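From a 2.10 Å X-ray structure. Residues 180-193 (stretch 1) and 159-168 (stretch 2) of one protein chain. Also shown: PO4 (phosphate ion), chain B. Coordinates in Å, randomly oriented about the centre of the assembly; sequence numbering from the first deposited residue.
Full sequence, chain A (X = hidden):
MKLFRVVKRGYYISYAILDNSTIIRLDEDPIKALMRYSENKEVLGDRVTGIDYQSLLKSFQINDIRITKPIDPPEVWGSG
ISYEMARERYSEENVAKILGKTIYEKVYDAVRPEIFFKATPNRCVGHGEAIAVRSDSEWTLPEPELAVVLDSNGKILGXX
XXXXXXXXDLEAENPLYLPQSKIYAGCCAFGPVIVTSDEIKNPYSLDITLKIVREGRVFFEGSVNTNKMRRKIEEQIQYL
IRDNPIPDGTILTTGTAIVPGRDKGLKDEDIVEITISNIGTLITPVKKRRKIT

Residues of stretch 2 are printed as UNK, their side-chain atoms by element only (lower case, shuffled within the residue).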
# COMPACT_ATOMS: atom_id res chain seq x y z
N GLN A 180 11.15 -27.66 18.86
CA GLN A 180 11.84 -28.19 17.69
C GLN A 180 11.04 -29.31 17.02
O GLN A 180 11.05 -29.45 15.80
CB GLN A 180 13.23 -28.71 18.06
CG GLN A 180 14.25 -27.62 18.34
CD GLN A 180 15.61 -28.19 18.70
OE1 GLN A 180 16.37 -28.62 17.82
NE2 GLN A 180 15.93 -28.19 19.99
N SER A 181 10.34 -30.10 17.84
CA SER A 181 9.54 -31.22 17.35
C SER A 181 8.24 -30.76 16.69
O SER A 181 7.60 -31.53 15.98
CB SER A 181 9.24 -32.19 18.48
OG SER A 181 8.13 -31.75 19.24
N LYS A 182 7.87 -29.50 16.94
CA LYS A 182 6.57 -28.96 16.55
C LYS A 182 6.61 -27.85 15.50
O LYS A 182 5.67 -27.71 14.73
CB LYS A 182 5.82 -28.42 17.78
CG LYS A 182 5.36 -29.48 18.77
CD LYS A 182 4.08 -30.15 18.33
CE LYS A 182 3.57 -31.10 19.39
NZ LYS A 182 2.34 -31.80 18.93
N ILE A 183 7.69 -27.06 15.49
CA ILE A 183 7.74 -25.82 14.70
C ILE A 183 8.84 -25.86 13.64
O ILE A 183 10.03 -25.80 13.96
CB ILE A 183 7.94 -24.55 15.60
CG1 ILE A 183 7.02 -24.58 16.83
CG2 ILE A 183 7.72 -23.26 14.78
CD1 ILE A 183 7.40 -23.57 17.93
N TYR A 184 8.43 -25.95 12.38
CA TYR A 184 9.35 -26.02 11.23
C TYR A 184 8.54 -25.91 9.93
O TYR A 184 7.31 -25.95 9.96
CB TYR A 184 10.18 -27.32 11.28
CG TYR A 184 9.35 -28.59 11.31
CD1 TYR A 184 9.00 -29.24 10.12
CD2 TYR A 184 8.92 -29.14 12.51
CE1 TYR A 184 8.24 -30.40 10.13
CE2 TYR A 184 8.15 -30.31 12.53
CZ TYR A 184 7.82 -30.93 11.33
OH TYR A 184 7.07 -32.09 11.33
N ALA A 185 9.23 -25.76 8.80
CA ALA A 185 8.53 -25.62 7.51
C ALA A 185 7.72 -26.88 7.22
O ALA A 185 8.25 -27.98 7.21
CB ALA A 185 9.52 -25.35 6.38
N GLY A 186 6.41 -26.70 7.01
CA GLY A 186 5.51 -27.81 6.74
C GLY A 186 5.11 -28.63 7.95
O GLY A 186 4.69 -29.78 7.81
N CYS A 187 5.21 -28.04 9.14
CA CYS A 187 4.90 -28.74 10.40
C CYS A 187 3.40 -28.84 10.66
O CYS A 187 2.96 -29.49 11.62
CB CYS A 187 5.56 -28.03 11.57
SG CYS A 187 4.87 -26.37 11.92
N CYS A 188 2.62 -28.19 9.81
CA CYS A 188 1.22 -27.95 10.10
C CYS A 188 0.38 -27.88 8.82
O CYS A 188 0.78 -27.22 7.86
CB CYS A 188 1.12 -26.61 10.86
SG CYS A 188 -0.49 -26.21 11.39
N ALA A 189 -0.77 -28.56 8.82
CA ALA A 189 -1.70 -28.50 7.69
C ALA A 189 -3.13 -28.33 8.16
O ALA A 189 -3.50 -28.87 9.20
CB ALA A 189 -1.59 -29.76 6.84
N PHE A 190 -3.94 -27.59 7.40
CA PHE A 190 -5.34 -27.42 7.77
C PHE A 190 -6.26 -27.14 6.59
O PHE A 190 -5.83 -26.68 5.54
CB PHE A 190 -5.51 -26.35 8.87
CG PHE A 190 -5.29 -24.93 8.40
CD1 PHE A 190 -6.37 -24.13 8.04
CD2 PHE A 190 -4.01 -24.40 8.34
CE1 PHE A 190 -6.16 -22.81 7.61
CE2 PHE A 190 -3.79 -23.09 7.91
CZ PHE A 190 -4.88 -22.30 7.54
N GLY A 191 -7.54 -27.43 6.79
CA GLY A 191 -8.55 -27.30 5.76
C GLY A 191 -9.35 -28.58 5.61
O GLY A 191 -9.49 -29.34 6.57
N PRO A 192 -9.89 -28.84 4.40
CA PRO A 192 -9.79 -28.00 3.20
C PRO A 192 -10.68 -26.76 3.27
O PRO A 192 -10.55 -25.86 2.43
CB PRO A 192 -10.25 -28.93 2.06
CG PRO A 192 -11.07 -29.97 2.72
CD PRO A 192 -10.66 -30.08 4.16
N VAL A 193 -11.56 -26.73 4.26
CA VAL A 193 -12.48 -25.62 4.47
C VAL A 193 -12.46 -25.16 5.93
O VAL A 193 -12.01 -25.89 6.82
CB VAL A 193 -13.95 -25.99 4.10
CG1 VAL A 193 -14.11 -26.22 2.60
CG2 VAL A 193 -14.43 -27.22 4.90
N UNK A 159 -14.73 -23.88 12.49
CA UNK A 159 -13.99 -25.12 12.74
C UNK A 159 -13.31 -25.62 11.47
O UNK A 159 -13.79 -25.38 10.36
c UNK A 159 -15.63 -25.91 14.55
c UNK A 159 -16.90 -25.34 16.97
o UNK A 159 -17.52 -25.07 18.17
c UNK A 159 -17.44 -24.87 15.79
c UNK A 159 -15.74 -26.10 16.97
c UNK A 159 -16.80 -25.16 14.58
c UNK A 159 -15.11 -26.38 15.76
c UNK A 159 -14.94 -26.23 13.24
N UNK A 160 -12.20 -26.32 11.65
CA UNK A 160 -11.45 -26.88 10.55
C UNK A 160 -10.71 -28.14 11.01
O UNK A 160 -10.68 -28.45 12.21
c UNK A 160 -9.26 -25.57 10.81
c UNK A 160 -10.48 -25.83 9.92
o UNK A 160 -10.06 -26.26 8.62
N UNK A 161 -10.13 -28.88 10.07
CA UNK A 161 -9.29 -30.02 10.38
C UNK A 161 -7.85 -29.53 10.43
O UNK A 161 -7.44 -28.79 9.55
c UNK A 161 -8.51 -32.33 9.65
c UNK A 161 -11.07 -32.26 7.73
c UNK A 161 -10.84 -31.51 9.04
c UNK A 161 -9.38 -31.12 9.29
N UNK A 162 -7.09 -29.92 11.45
CA UNK A 162 -5.66 -29.60 11.46
C UNK A 162 -4.82 -30.85 11.69
O UNK A 162 -5.20 -31.71 12.48
s UNK A 162 -3.45 -26.51 13.36
c UNK A 162 -5.31 -28.51 12.49
c UNK A 162 -3.81 -28.10 12.53
c UNK A 162 -3.92 -25.38 12.06
N UNK A 163 -3.69 -30.92 11.00
CA UNK A 163 -2.68 -31.93 11.27
C UNK A 163 -1.53 -31.26 12.01
O UNK A 163 -0.81 -30.45 11.43
o UNK A 163 -0.89 -34.37 9.13
o UNK A 163 -0.81 -33.99 11.29
c UNK A 163 -1.24 -33.72 10.15
c UNK A 163 -2.20 -32.55 9.95
N UNK A 164 -1.38 -31.59 13.29
CA UNK A 164 -0.24 -31.14 14.08
C UNK A 164 0.90 -32.14 13.86
O UNK A 164 1.04 -33.10 14.62
o UNK A 164 1.67 -30.42 15.99
c UNK A 164 -0.63 -31.02 15.56
o UNK A 164 0.33 -30.56 17.70
c UNK A 164 0.54 -30.64 16.47
N UNK A 165 1.70 -31.90 12.83
CA UNK A 165 2.78 -32.82 12.47
C UNK A 165 3.89 -32.73 13.52
O UNK A 165 4.43 -31.65 13.79
c UNK A 165 2.20 -32.39 10.03
c UNK A 165 4.30 -33.63 10.61
c UNK A 165 3.34 -32.53 11.04
N UNK A 166 4.22 -33.88 14.12
CA UNK A 166 5.05 -33.91 15.32
C UNK A 166 6.22 -34.89 15.23
O UNK A 166 6.01 -36.09 15.00
o UNK A 166 3.03 -33.44 16.58
c UNK A 166 4.19 -34.25 16.53
N UNK A 167 7.43 -34.39 15.43
CA UNK A 167 8.62 -35.24 15.53
C UNK A 167 8.65 -35.90 16.90
O UNK A 167 9.36 -35.45 17.81
c UNK A 167 9.87 -34.44 15.26
N UNK A 168 7.86 -36.96 17.05
CA UNK A 168 7.65 -37.62 18.33
C UNK A 168 8.92 -38.14 18.99
O UNK A 168 9.00 -38.20 20.22
c UNK A 168 4.05 -39.58 20.62
c UNK A 168 6.63 -38.75 18.17
c UNK A 168 4.51 -37.67 19.11
n UNK A 168 3.11 -40.05 19.81
c UNK A 168 5.20 -38.29 17.88
n UNK A 168 4.72 -38.47 20.32
n UNK A 168 4.33 -40.23 21.74
P PO4 B . 2.03 -32.71 23.00
O1 PO4 B . 1.93 -33.12 21.55
O2 PO4 B . 2.80 -31.42 23.09
O3 PO4 B . 0.64 -32.54 23.54
O4 PO4 B . 2.75 -33.77 23.80

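Position 159 carries one carbon followed by a ring of six carbons bearing an oxygen. CB is 7.1 Å from Val-193 O, the nearest the side chain comes to stretch 1, and the ring leads away. A phenol on a single carbon is tyrosine, Tyr-159.

At position 160 the first side-chain carbon holds one oxygen and one carbon, and its oxygen lies 2.7 Å from Val-193 O. This is the pattern of threonine. Thr-160 points toward stretch 1, and its OG1 donates a hydrogen bond to Val-193 O, tying the strand to the backbone just beyond the cis peptide bond that precedes Pro-192.

Position 161 has four carbons, forked at the first, with one arm two carbons long. The end of the longer arm lies 4.2 Å from Pro-192 CD, an apolar contact. This is isoleucine, and the backbone oxygen of Ile-161 accepts from Gly-191 N (Gly-191 N to Ile-161 O, 3.1 Å).

The unbranched chain at position 162 runs through two carbons, a sulfur and a terminal carbon. The sulfur lies 3.6 Å from Cys-188 SG and the terminal carbon 3.7 Å from Phe-190 CB, which identifies methionine in contact with both. The end of Met-162 bends nearer to stretch 1, so it packs against both residues on the same face of the sheet.

Position 163 shows two carbons, the second carrying two oxygens: a carboxylate one carbon from the backbone, with no nitrogen at its end. The side chain ends away from stretch 1, and one oxygen is hydrogen-bonded elsewhere in the structure. As Asp-163 it pairs through its backbone with Ala-189, Asp-163 N to Ala-189 O being 2.7 Å and Ala-189 N to Asp-163 O 3.2 Å.

Position 164 has the same two carbons and two oxygens, but here the end approaches stretch 1, where one oxygen lies 2.7 Å from Lys-182 NZ. The residue is aspartate, and Asp-164 OD2 forms a salt bridge with this amine.

Position 165 has three carbons, two borne by the first, and one branch carbon lies 3.3 Å from Tyr-184 OH. This is valine. Val-165 points toward stretch 1, while Val-165 N donates to Cys-187 O at 3.0 Å.

A single carbon and an oxygen stand at position 166, and the oxygen lies 2.9 Å from Lys-182 NZ. This is serine. Ser-166 OG accepts from that amine and donates to Asp-164 O at 2.8 Å, bridging the amine and the backbone.

Position 167 has one carbon, 4.0 Å from Ser-181 CB, and is alanine. Ala-167 N donates to Ser-181 O at 2.9 Å, and the residue holds the N-cap position right before a helix.

At position 168 three carbons lead to a nitrogen and then a carbon with two more nitrogens, a guanidinium. Arg-168 points away and makes no contact.

The contact is built on antiparallel strands, 188-191 against 159-164, and buries 784 Å². Met-162, Cys-188 and Phe-190 pack on one face. At the end of strand 159-164, Lys-182 NZ gathers Asp-164 OD2, Ser-166 OG and phosphate O1, the last 3.0 Å from Lys-182 NZ, so its charge is met by an aspartate and a bound anion.

Stretch 2, residues 159-168: YTIMDDVSAR
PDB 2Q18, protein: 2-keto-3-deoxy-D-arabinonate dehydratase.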